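Local structure of DNA methyltransferase (Nicotiana tabacum, 4ONQ) at residues A[288-293]-A[338-343]; A[32-37]-A[61-66]; A[268-273]-A[283-288]. The protein probably transfers methyl groups from S-adenosyl-L-methionine to the C5 position of cytosines in DNA, the part described here being its catalytic domain. The protein carries 5 engineered substitutions. All blocks are in the same frame, centred on the assembly; numbering follows the deposited sequence.

Contact 1. Residues A[288-293]-A[338-343]. Engineered in segment 338-343: S339 (natural residue Tyr), S340 (natural residue Asp). With SFG (sinefungin), chain C.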
loop_
_atom_site.group_PDB
_atom_site.type_symbol
_atom_site.label_atom_id
_atom_site.label_comp_id
_atom_site.label_asym_id
_atom_site.label_seq_id
_atom_site.Cartn_x
_atom_site.Cartn_y
_atom_site.Cartn_z
ATOM N N ASP A 288 -14.747 -12.549 -8.219
ATOM C CA ASP A 288 -14.734 -11.583 -9.310
ATOM C C ASP A 288 -15.534 -10.330 -8.991
ATOM O O ASP A 288 -16.643 -10.395 -8.468
ATOM C CB ASP A 288 -15.246 -12.219 -10.605
ATOM C CG ASP A 288 -14.809 -11.455 -11.846
ATOM O OD1 ASP A 288 -14.425 -10.274 -11.718
ATOM O OD2 ASP A 288 -14.850 -12.038 -12.951
ATOM N N VAL A 289 -14.956 -9.186 -9.332
ATOM C CA VAL A 289 -15.606 -7.896 -9.146
ATOM C C VAL A 289 -16.821 -7.778 -10.069
ATOM O O VAL A 289 -17.707 -6.950 -9.847
ATOM C CB VAL A 289 -14.603 -6.749 -9.409
ATOM C CG1 VAL A 289 -14.381 -6.558 -10.896
ATOM C CG2 VAL A 289 -15.055 -5.468 -8.750
ATOM N N GLN A 290 -16.895 -8.673 -11.037
ATOM C CA GLN A 290 -17.955 -8.651 -12.017
ATOM C C GLN A 290 -19.146 -9.442 -11.565
ATOM O O GLN A 290 -20.183 -9.421 -12.187
ATOM C CB GLN A 290 -17.465 -9.221 -13.322
ATOM C CG GLN A 290 -18.244 -8.757 -14.514
ATOM C CD GLN A 290 -17.861 -7.361 -14.968
ATOM O OE1 GLN A 290 -18.722 -6.562 -15.349
ATOM N NE2 GLN A 290 -16.566 -7.064 -14.946
ATOM N N GLN A 291 -18.998 -10.133 -10.462
ATOM C CA GLN A 291 -20.107 -10.890 -9.896
ATOM C C GLN A 291 -20.837 -10.103 -8.805
ATOM O O GLN A 291 -21.778 -10.603 -8.188
ATOM C CB GLN A 291 -19.649 -12.263 -9.385
ATOM C CG GLN A 291 -19.037 -12.274 -7.993
ATOM C CD GLN A 291 -18.576 -13.664 -7.575
ATOM O OE1 GLN A 291 -17.451 -13.847 -7.109
ATOM N NE2 GLN A 291 -19.448 -14.649 -7.744
ATOM N N LEU A 292 -20.406 -8.866 -8.583
ATOM C CA LEU A 292 -21.118 -7.962 -7.685
ATOM C C LEU A 292 -22.076 -7.062 -8.451
ATOM O O LEU A 292 -21.729 -5.931 -8.793
ATOM C CB LEU A 292 -20.146 -7.083 -6.897
ATOM C CG LEU A 292 -19.369 -7.681 -5.727
ATOM C CD1 LEU A 292 -18.564 -6.589 -5.063
ATOM C CD2 LEU A 292 -20.299 -8.337 -4.727
ATOM N N ASN A 293 -23.279 -7.560 -8.714
ATOM C CA ASN A 293 -24.314 -6.753 -9.354
ATOM C C ASN A 293 -25.122 -5.949 -8.339
ATOM O O ASN A 293 -24.881 -6.036 -7.135
ATOM C CB ASN A 293 -25.240 -7.624 -10.208
ATOM C CG ASN A 293 -25.409 -9.020 -9.645
ATOM O OD1 ASN A 293 -26.131 -9.227 -8.671
ATOM N ND2 ASN A 293 -24.744 -9.990 -10.265
ATOM N N PHE A 338 -10.938 -0.398 -13.169
ATOM C CA PHE A 338 -11.257 0.866 -12.533
ATOM C C PHE A 338 -12.730 1.158 -12.766
ATOM O O PHE A 338 -13.434 1.642 -11.877
ATOM C CB PHE A 338 -10.415 1.995 -13.117
ATOM C CG PHE A 338 -10.897 3.363 -12.729
ATOM C CD1 PHE A 338 -10.907 3.754 -11.400
ATOM C CD2 PHE A 338 -11.340 4.256 -13.689
ATOM C CE1 PHE A 338 -11.353 5.010 -11.035
ATOM C CE2 PHE A 338 -11.784 5.517 -13.331
ATOM C CZ PHE A 338 -11.791 5.895 -12.003
ATOM N N SER A 339 -13.231 0.734 -13.897
ATOM C CA SER A 339 -14.602 0.970 -14.205
ATOM C C SER A 339 -15.441 0.132 -13.346
ATOM O O SER A 339 -16.503 0.507 -12.965
ATOM C CB SER A 339 -14.880 0.634 -15.651
ATOM O OG SER A 339 -14.132 1.476 -16.493
ATOM N N SER A 340 -14.961 -1.043 -13.069
ATOM C CA SER A 340 -15.671 -1.919 -12.146
ATOM C C SER A 340 -15.760 -1.282 -10.760
ATOM O O SER A 340 -16.817 -1.310 -10.112
ATOM C CB SER A 340 -14.989 -3.283 -12.066
ATOM O OG SER A 340 -15.112 -3.986 -13.291
ATOM N N TYR A 341 -14.652 -0.697 -10.315
ATOM C CA TYR A 341 -14.641 -0.002 -9.033
ATOM C C TYR A 341 -15.693 1.100 -9.006
ATOM O O TYR A 341 -16.475 1.204 -8.061
ATOM C CB TYR A 341 -13.260 0.586 -8.743
ATOM C CG TYR A 341 -13.180 1.329 -7.431
ATOM C CD1 TYR A 341 -12.788 0.683 -6.269
ATOM C CD2 TYR A 341 -13.495 2.679 -7.353
ATOM C CE1 TYR A 341 -12.714 1.355 -5.069
ATOM C CE2 TYR A 341 -13.429 3.360 -6.158
ATOM C CZ TYR A 341 -13.036 2.695 -5.019
ATOM O OH TYR A 341 -12.968 3.372 -3.822
ATOM N N VAL A 342 -15.706 1.916 -10.054
ATOM C CA VAL A 342 -16.630 3.042 -10.141
ATOM C C VAL A 342 -18.090 2.586 -10.168
ATOM O O VAL A 342 -18.930 3.114 -9.434
ATOM C CB VAL A 342 -16.326 3.901 -11.381
ATOM C CG1 VAL A 342 -17.340 5.032 -11.523
ATOM C CG2 VAL A 342 -14.915 4.451 -11.293
ATOM N N ARG A 343 -18.375 1.602 -11.016
ATOM C CA ARG A 343 -19.710 1.027 -11.138
ATOM C C ARG A 343 -20.207 0.570 -9.776
ATOM O O ARG A 343 -21.330 0.881 -9.365
ATOM C CB ARG A 343 -19.680 -0.170 -12.091
ATOM C CG ARG A 343 -21.048 -0.720 -12.461
ATOM C CD ARG A 343 -20.953 -2.130 -13.038
ATOM N NE ARG A 343 -20.959 -3.149 -11.991
ATOM C CZ ARG A 343 -19.996 -4.047 -11.808
ATOM N NH1 ARG A 343 -18.939 -4.065 -12.609
ATOM N NH2 ARG A 343 -20.095 -4.933 -10.827
HETATM N N SFG C . -4.888 -3.861 -2.297
HETATM C CA SFG C . -4.033 -5.058 -2.395
HETATM C C SFG C . -3.161 -5.078 -1.142
HETATM O O SFG C . -3.189 -4.076 -0.398
HETATM O OXT SFG C . -2.537 -6.139 -0.921
HETATM C CB SFG C . -3.231 -4.973 -3.705
HETATM C CG SFG C . -4.300 -5.110 -4.787
HETATM C CD SFG C . -3.946 -5.033 -6.287
HETATM N NE SFG C . -3.393 -3.735 -6.683
HETATM C "C5'" SFG C . -5.316 -5.359 -6.910
HETATM C "C4'" SFG C . -5.438 -6.810 -6.375
HETATM O "O4'" SFG C . -6.201 -6.954 -7.661
HETATM C "C3'" SFG C . -4.739 -8.127 -6.685
HETATM O "O3'" SFG C . -5.221 -9.170 -5.854
HETATM C "C2'" SFG C . -5.048 -8.352 -8.112
HETATM O "O2'" SFG C . -4.674 -9.685 -8.476
HETATM C "C1'" SFG C . -6.561 -8.339 -7.772
HETATM N N9 SFG C . -7.356 -8.556 -9.005
HETATM C C8 SFG C . -6.985 -8.636 -10.271
HETATM N N7 SFG C . -8.075 -8.798 -11.017
HETATM C C5 SFG C . -9.139 -8.795 -10.213
HETATM C C6 SFG C . -10.448 -8.924 -10.456
HETATM N N6 SFG C . -10.808 -9.086 -11.727
HETATM N N1 SFG C . -11.366 -8.894 -9.481
HETATM C C2 SFG C . -10.930 -8.722 -8.167
HETATM N N3 SFG C . -9.557 -8.592 -7.940
HETATM C C4 SFG C . -8.693 -8.605 -8.971
#
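The polar half of this contact rests on one nitrogen, NH2 of R343. The arginine leaves its helix with CG anti to the backbone N, then bends at chi3 (86°) so that its guanidinium meets the loop. R343 NH2 donates to V289 O at 3.3 Å along a nearly straight line (166°), within that carbonyl's plane. R343 NH2 to L292 O is shorter, 2.8 Å, but more bent (142°), and the nitrogen sits above the carbonyl plane. Both oxygens lie at the guanidinium's edge, which fixes its rotation. The Q290 side chain lies crosswise to the arginine, its OE1 only a loose neighbour of NH1.

The apolar part is small: V289 CG1 lies 3.5 Å from CB of S340, an engineered serine whose OG bonds back to S336 O.

Within the loop, D288 OD1 accepts from Q290 N at 3.0 Å, an Asx turn, while Q291 OE1 takes D288 N. So shaped, the loop borders the adenine of sinefungin, with V289 N 3.6 Å from ligand N1 and D288 OD1 3.8 Å from N6. This is one wall of the cofactor pocket in a class I-like methyltransferase domain.

The loop joins strand 282-286 to helix 294-304, which N293 N-caps through R296 N. V289 and L292 pack on I344 of helix 337-352, while that helix turns F338 and Y341 toward Y42 on strand 39-45.

Contact 2. Residues A[32-37]-A[61-66]. Engineered in segment 32-37: S32 (natural residue Glu).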
loop_
_atom_site.group_PDB
_atom_site.type_symbol
_atom_site.label_atom_id
_atom_site.label_comp_id
_atom_site.label_asym_id
_atom_site.label_seq_id
_atom_site.Cartn_x
_atom_site.Cartn_y
_atom_site.Cartn_z
ATOM N N SER A 32 -20.312 18.591 -3.552
ATOM C CA SER A 32 -21.522 18.170 -2.841
ATOM C C SER A 32 -21.899 16.715 -3.094
ATOM O O SER A 32 -22.361 16.019 -2.194
ATOM C CB SER A 32 -22.697 19.080 -3.215
ATOM O OG SER A 32 -23.920 18.613 -2.673
ATOM N N GLN A 33 -21.721 16.269 -4.329
ATOM C CA GLN A 33 -22.077 14.906 -4.715
ATOM C C GLN A 33 -21.063 13.899 -4.180
ATOM O O GLN A 33 -21.365 12.717 -4.006
ATOM C CB GLN A 33 -22.187 14.787 -6.241
ATOM C CG GLN A 33 -20.861 14.904 -7.002
ATOM C CD GLN A 33 -20.348 16.333 -7.128
ATOM O OE1 GLN A 33 -20.673 17.202 -6.319
ATOM N NE2 GLN A 33 -19.536 16.578 -8.152
ATOM N N ALA A 34 -19.857 14.386 -3.911
ATOM C CA ALA A 34 -18.768 13.542 -3.446
ATOM C C ALA A 34 -18.920 13.158 -1.976
ATOM O O ALA A 34 -18.241 12.255 -1.492
ATOM C CB ALA A 34 -17.431 14.233 -3.680
ATOM N N VAL A 35 -19.817 13.840 -1.269
ATOM C CA VAL A 35 -20.002 13.595 0.159
ATOM C C VAL A 35 -20.978 12.445 0.404
ATOM O O VAL A 35 -21.174 11.590 -0.461
ATOM C CB VAL A 35 -20.492 14.863 0.901
ATOM C CG1 VAL A 35 -21.952 15.149 0.568
ATOM C CG2 VAL A 35 -20.339 14.690 2.395
ATOM N N GLY A 36 -21.581 12.427 1.589
ATOM C CA GLY A 36 -22.532 11.397 1.956
ATOM C C GLY A 36 -21.877 10.043 2.138
ATOM O O GLY A 36 -20.754 9.825 1.686
ATOM N N PRO A 37 -22.573 9.128 2.822
ATOM C CA PRO A 37 -22.133 7.735 2.943
ATOM C C PRO A 37 -22.302 7.017 1.611
ATOM O O PRO A 37 -23.257 7.304 0.888
ATOM C CB PRO A 37 -23.102 7.150 3.976
ATOM C CG PRO A 37 -23.680 8.328 4.686
ATOM C CD PRO A 37 -23.753 9.404 3.655
ATOM N N TYR A 61 -16.535 11.708 -8.987
ATOM C CA TYR A 61 -17.178 12.868 -8.379
ATOM C C TYR A 61 -16.288 14.113 -8.333
ATOM O O TYR A 61 -16.388 14.924 -7.411
ATOM C CB TYR A 61 -17.697 12.484 -6.991
ATOM C CG TYR A 61 -18.344 11.112 -6.998
ATOM C CD1 TYR A 61 -19.578 10.910 -7.604
ATOM C CD2 TYR A 61 -17.709 10.017 -6.430
ATOM C CE1 TYR A 61 -20.168 9.661 -7.630
ATOM C CE2 TYR A 61 -18.292 8.761 -6.452
ATOM C CZ TYR A 61 -19.519 8.590 -7.053
ATOM O OH TYR A 61 -20.102 7.344 -7.074
ATOM N N ASP A 62 -15.417 14.239 -9.337
ATOM C CA ASP A 62 -14.572 15.418 -9.551
ATOM C C ASP A 62 -13.463 15.635 -8.523
ATOM O O ASP A 62 -12.702 16.598 -8.625
ATOM C CB ASP A 62 -15.421 16.679 -9.678
ATOM C CG ASP A 62 -16.414 16.591 -10.808
ATOM O OD1 ASP A 62 -16.036 16.089 -11.887
ATOM O OD2 ASP A 62 -17.572 17.018 -10.614
ATOM N N ILE A 63 -13.368 14.734 -7.551
ATOM C CA ILE A 63 -12.366 14.827 -6.490
ATOM C C ILE A 63 -10.927 14.865 -7.025
ATOM O O ILE A 63 -10.563 14.115 -7.933
ATOM C CB ILE A 63 -12.526 13.669 -5.475
ATOM C CG1 ILE A 63 -13.944 13.674 -4.891
ATOM C CG2 ILE A 63 -11.481 13.758 -4.369
ATOM C CD1 ILE A 63 -14.142 12.698 -3.749
ATOM N N GLU A 64 -10.103 15.710 -6.462
ATOM C CA GLU A 64 -8.741 15.738 -6.897
ATOM C C GLU A 64 -7.939 14.810 -6.040
ATOM O O GLU A 64 -8.121 14.746 -4.844
ATOM C CB GLU A 64 -8.158 17.123 -6.760
ATOM C CG GLU A 64 -8.647 18.141 -7.711
ATOM C CD GLU A 64 -8.503 19.518 -7.123
ATOM O OE1 GLU A 64 -8.191 19.604 -5.922
ATOM O OE2 GLU A 64 -8.695 20.514 -7.843
ATOM N N PRO A 65 -7.014 14.118 -6.657
ATOM C CA PRO A 65 -6.242 13.113 -5.928
ATOM C C PRO A 65 -5.316 13.761 -4.925
ATOM O O PRO A 65 -4.952 14.928 -5.080
ATOM C CB PRO A 65 -5.423 12.434 -7.029
ATOM C CG PRO A 65 -5.313 13.456 -8.093
ATOM C CD PRO A 65 -6.624 14.187 -8.074
ATOM N N GLU A 66 -4.963 13.000 -3.898
ATOM C CA GLU A 66 -3.982 13.416 -2.914
ATOM C C GLU A 66 -2.736 12.588 -3.166
ATOM O O GLU A 66 -2.737 11.369 -2.980
ATOM C CB GLU A 66 -4.512 13.184 -1.497
ATOM C CG GLU A 66 -3.481 13.431 -0.406
ATOM C CD GLU A 66 -4.033 13.254 1.002
ATOM O OE1 GLU A 66 -5.073 12.578 1.170
ATOM O OE2 GLU A 66 -3.418 13.801 1.945
#
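Y61 opens the second segment with positive phi (60°), just past the end of helix 50-59, and comes closest to A34 through Y61 CB, 3.8 Å from A34 CB. Q33 CG lies 4.0 Å from Y61 CB, and the tyrosine ring sits obliquely to Q33 CG and A34 CA. The glutamine and tyrosine side chains run alongside one another, head to tail, amide and ring nearly perpendicular.

D62 follows, again with positive phi; its CG stands anti to the carbonyl carbon (chi1 -58°), which brings the carboxylate near the Q33 amide. Q33 NE2 comes to 3.2 Å from D62 OD2, but its N-H points poorly at the oxygen, so this is a close polar approach and not a hydrogen bond.

I63 then turns inward. Its CG1 is anti to the carbonyl carbon, and CD1 at the tip touches A34 CB at 3.6 Å, so the buried alanine methyl is flanked by I63 and Y61 CB.

The contact joins the loop leading into strand 39-45 to the link between helix 50-59 and strand 66-69. I63 also rests on I83 of strand 79-84 and A34 O is held by N85, while the Y61 ring makes a cation-pi contact with K349 of helix 337-352.

Contact 3. Residues A[268-273]-A[283-288]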
loop_
_atom_site.group_PDB
_atom_site.type_symbol
_atom_site.label_atom_id
_atom_site.label_comp_id
_atom_site.label_asym_id
_atom_site.label_seq_id
_atom_site.Cartn_x
_atom_site.Cartn_y
_atom_site.Cartn_z
ATOM N N ASP A 268 -6.673 -16.786 0.725
ATOM C CA ASP A 268 -6.221 -17.649 1.809
ATOM C C ASP A 268 -5.327 -16.914 2.813
ATOM O O ASP A 268 -5.402 -17.162 4.024
ATOM C CB ASP A 268 -5.497 -18.870 1.246
ATOM C CG ASP A 268 -6.425 -19.793 0.493
ATOM O OD1 ASP A 268 -7.638 -19.779 0.798
ATOM O OD2 ASP A 268 -5.947 -20.529 -0.399
ATOM N N ILE A 269 -4.476 -16.024 2.307
ATOM C CA ILE A 269 -3.628 -15.225 3.185
ATOM C C ILE A 269 -4.496 -14.392 4.131
ATOM O O ILE A 269 -4.262 -14.336 5.356
ATOM C CB ILE A 269 -2.684 -14.304 2.371
ATOM C CG1 ILE A 269 -1.487 -15.098 1.851
ATOM C CG2 ILE A 269 -2.190 -13.150 3.215
ATOM C CD1 ILE A 269 -0.765 -14.422 0.707
ATOM N N VAL A 270 -5.517 -13.768 3.552
ATOM C CA VAL A 270 -6.383 -12.879 4.314
ATOM C C VAL A 270 -7.250 -13.660 5.303
ATOM O O VAL A 270 -7.458 -13.218 6.427
ATOM C CB VAL A 270 -7.243 -11.991 3.389
ATOM C CG1 VAL A 270 -8.260 -11.191 4.194
ATOM C CG2 VAL A 270 -6.352 -11.062 2.577
ATOM N N ARG A 271 -7.730 -14.828 4.887
ATOM C CA ARG A 271 -8.514 -15.705 5.754
ATOM C C ARG A 271 -7.694 -16.158 6.965
ATOM O O ARG A 271 -8.159 -16.086 8.116
ATOM C CB ARG A 271 -9.016 -16.918 4.962
ATOM C CG ARG A 271 -9.730 -17.982 5.798
ATOM C CD ARG A 271 -11.039 -17.464 6.399
ATOM N NE ARG A 271 -11.983 -17.003 5.380
ATOM C CZ ARG A 271 -13.169 -16.461 5.644
ATOM N NH1 ARG A 271 -13.569 -16.305 6.901
ATOM N NH2 ARG A 271 -13.955 -16.070 4.650
ATOM N N SER A 272 -6.472 -16.619 6.700
ATOM C CA SER A 272 -5.561 -17.007 7.771
ATOM C C SER A 272 -5.355 -15.854 8.745
ATOM O O SER A 272 -5.432 -16.047 9.958
ATOM C CB SER A 272 -4.220 -17.471 7.213
ATOM O OG SER A 272 -4.333 -18.758 6.640
ATOM N N TRP A 273 -5.115 -14.658 8.209
ATOM C CA TRP A 273 -4.955 -13.469 9.048
ATOM C C TRP A 273 -6.204 -13.184 9.883
ATOM O O TRP A 273 -6.120 -12.757 11.041
ATOM C CB TRP A 273 -4.646 -12.252 8.179
ATOM C CG TRP A 273 -4.596 -10.976 8.951
ATOM C CD1 TRP A 273 -3.540 -10.494 9.663
ATOM C CD2 TRP A 273 -5.649 -10.011 9.089
ATOM N NE1 TRP A 273 -3.870 -9.291 10.242
ATOM C CE2 TRP A 273 -5.158 -8.972 9.903
ATOM C CE3 TRP A 273 -6.957 -9.926 8.606
ATOM C CZ2 TRP A 273 -5.927 -7.861 10.243
ATOM C CZ3 TRP A 273 -7.720 -8.818 8.943
ATOM C CH2 TRP A 273 -7.204 -7.804 9.758
ATOM N N LEU A 283 -15.999 -12.271 7.584
ATOM C CA LEU A 283 -15.257 -12.035 6.389
ATOM C C LEU A 283 -15.895 -12.766 5.221
ATOM O O LEU A 283 -16.058 -13.934 5.242
ATOM C CB LEU A 283 -13.818 -12.453 6.621
ATOM C CG LEU A 283 -12.938 -12.564 5.412
ATOM C CD1 LEU A 283 -12.722 -11.248 4.710
ATOM C CD2 LEU A 283 -11.643 -13.264 5.697
ATOM N N ILE A 284 -16.254 -12.050 4.183
ATOM C CA ILE A 284 -16.897 -12.684 3.059
ATOM C C ILE A 284 -16.144 -12.494 1.771
ATOM O O ILE A 284 -15.934 -11.395 1.350
ATOM C CB ILE A 284 -18.297 -12.139 2.879
ATOM C CG1 ILE A 284 -19.081 -12.387 4.133
ATOM C CG2 ILE A 284 -19.001 -12.841 1.759
ATOM C CD1 ILE A 284 -20.475 -11.868 4.065
ATOM N N HIS A 285 -15.778 -13.581 1.121
ATOM C CA HIS A 285 -14.980 -13.501 -0.101
ATOM C C HIS A 285 -15.774 -13.707 -1.390
ATOM O O HIS A 285 -16.632 -14.586 -1.480
ATOM C CB HIS A 285 -13.799 -14.477 -0.057
ATOM C CG HIS A 285 -12.540 -13.880 0.499
ATOM N ND1 HIS A 285 -11.972 -12.734 -0.014
ATOM C CD2 HIS A 285 -11.738 -14.277 1.515
ATOM C CE1 HIS A 285 -10.876 -12.446 0.666
ATOM N NE2 HIS A 285 -10.710 -13.368 1.597
ATOM N N PHE A 286 -15.477 -12.872 -2.379
ATOM C CA PHE A 286 -15.958 -13.071 -3.738
ATOM C C PHE A 286 -14.747 -13.103 -4.642
ATOM O O PHE A 286 -13.744 -12.441 -4.369
ATOM C CB PHE A 286 -16.881 -11.936 -4.166
ATOM C CG PHE A 286 -18.228 -11.976 -3.520
ATOM C CD1 PHE A 286 -19.237 -12.762 -4.047
ATOM C CD2 PHE A 286 -18.493 -11.216 -2.394
ATOM C CE1 PHE A 286 -20.484 -12.802 -3.457
ATOM C CE2 PHE A 286 -19.739 -11.245 -1.802
ATOM C CZ PHE A 286 -20.736 -12.041 -2.332
ATOM N N ASN A 287 -14.840 -13.865 -5.724
ATOM C CA ASN A 287 -13.703 -14.044 -6.613
ATOM C C ASN A 287 -13.606 -12.970 -7.687
ATOM O O ASN A 287 -12.511 -12.516 -8.020
ATOM C CB ASN A 287 -13.728 -15.438 -7.234
ATOM C CG ASN A 287 -13.604 -16.532 -6.193
ATOM O OD1 ASN A 287 -13.581 -16.261 -4.990
ATOM N ND2 ASN A 287 -13.530 -17.779 -6.649
ATOM N N ASP A 288 -14.747 -12.549 -8.219
ATOM C CA ASP A 288 -14.734 -11.583 -9.310
ATOM C C ASP A 288 -15.534 -10.330 -8.991
ATOM O O ASP A 288 -16.643 -10.395 -8.468
ATOM C CB ASP A 288 -15.246 -12.219 -10.605
ATOM C CG ASP A 288 -14.809 -11.455 -11.846
ATOM O OD1 ASP A 288 -14.425 -10.274 -11.718
ATOM O OD2 ASP A 288 -14.850 -12.038 -12.951
HETATM O O HOH W 1 -15.959 -15.058 8.778
#
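One face of the R271 guanidinium is covered by L283 CD2, which sits 3.5 Å from R271 CZ, over the middle of the group; a water lies in plane at its edge. The imidazole of H285 has L283 CD1 over one face, offset toward the rim, and V270 CB at its edge, 4.1 Å from H285 NE2. These groups fill the seam between helix and strand in a beta-alpha-beta unit (strand 254-260, helix 264-276, strand 282-286) of the Rossmann-like methyltransferase fold. Helix and strand segments run antiparallel (174°), their axes 10.2 Å apart.

L283 is the central apolar piece. Its CG is anti to the backbone N, which sends the branch toward the helix, where L283 CD2 touches V270 CG1 at 4.2 Å as well as the arginine. H285 is fixed from the sheet side, ND1 bonding to S259 O on the neighbouring strand, and R267 of the helix packs against it too. NH2 of R271 and NE2 of H285 are 5.2 Å apart, close enough that the arginine might disfavour a charged histidine.

R271 bends at chi2 and chi3 and doubles back along L283, the two chains running head to tail. R271 NH2 donates to L283 O at 3.1 Å (150°), coming from above the carbonyl plane. The water links the same two residues, accepting from both R271 NH1 and L283 N, at 3.3 Å and 3.0 Å.

Contacts 1 and 3 follow each other directly along the chain and share D288: strand 282-286 runs out into the loop beside sinefungin. They also touch, L292 CD2 meeting F286 CD2 at 4.1 Å, although their centres are about 17 Å apart. The side chain of V270 in contact 3 is about 7 Å from sinefungin. Contact 2 is centred about 29 Å from contact 3 and about 19 Å from contact 1, its nearest atoms about 5 Å from the latter without touching. Helix 337-352 connects it with contact 1, supplying residues 338-343 to one and L345 to the other. The predicted catalytic C316 falls in the unmodelled span 316-335, between the segments of contact 1 in sequence.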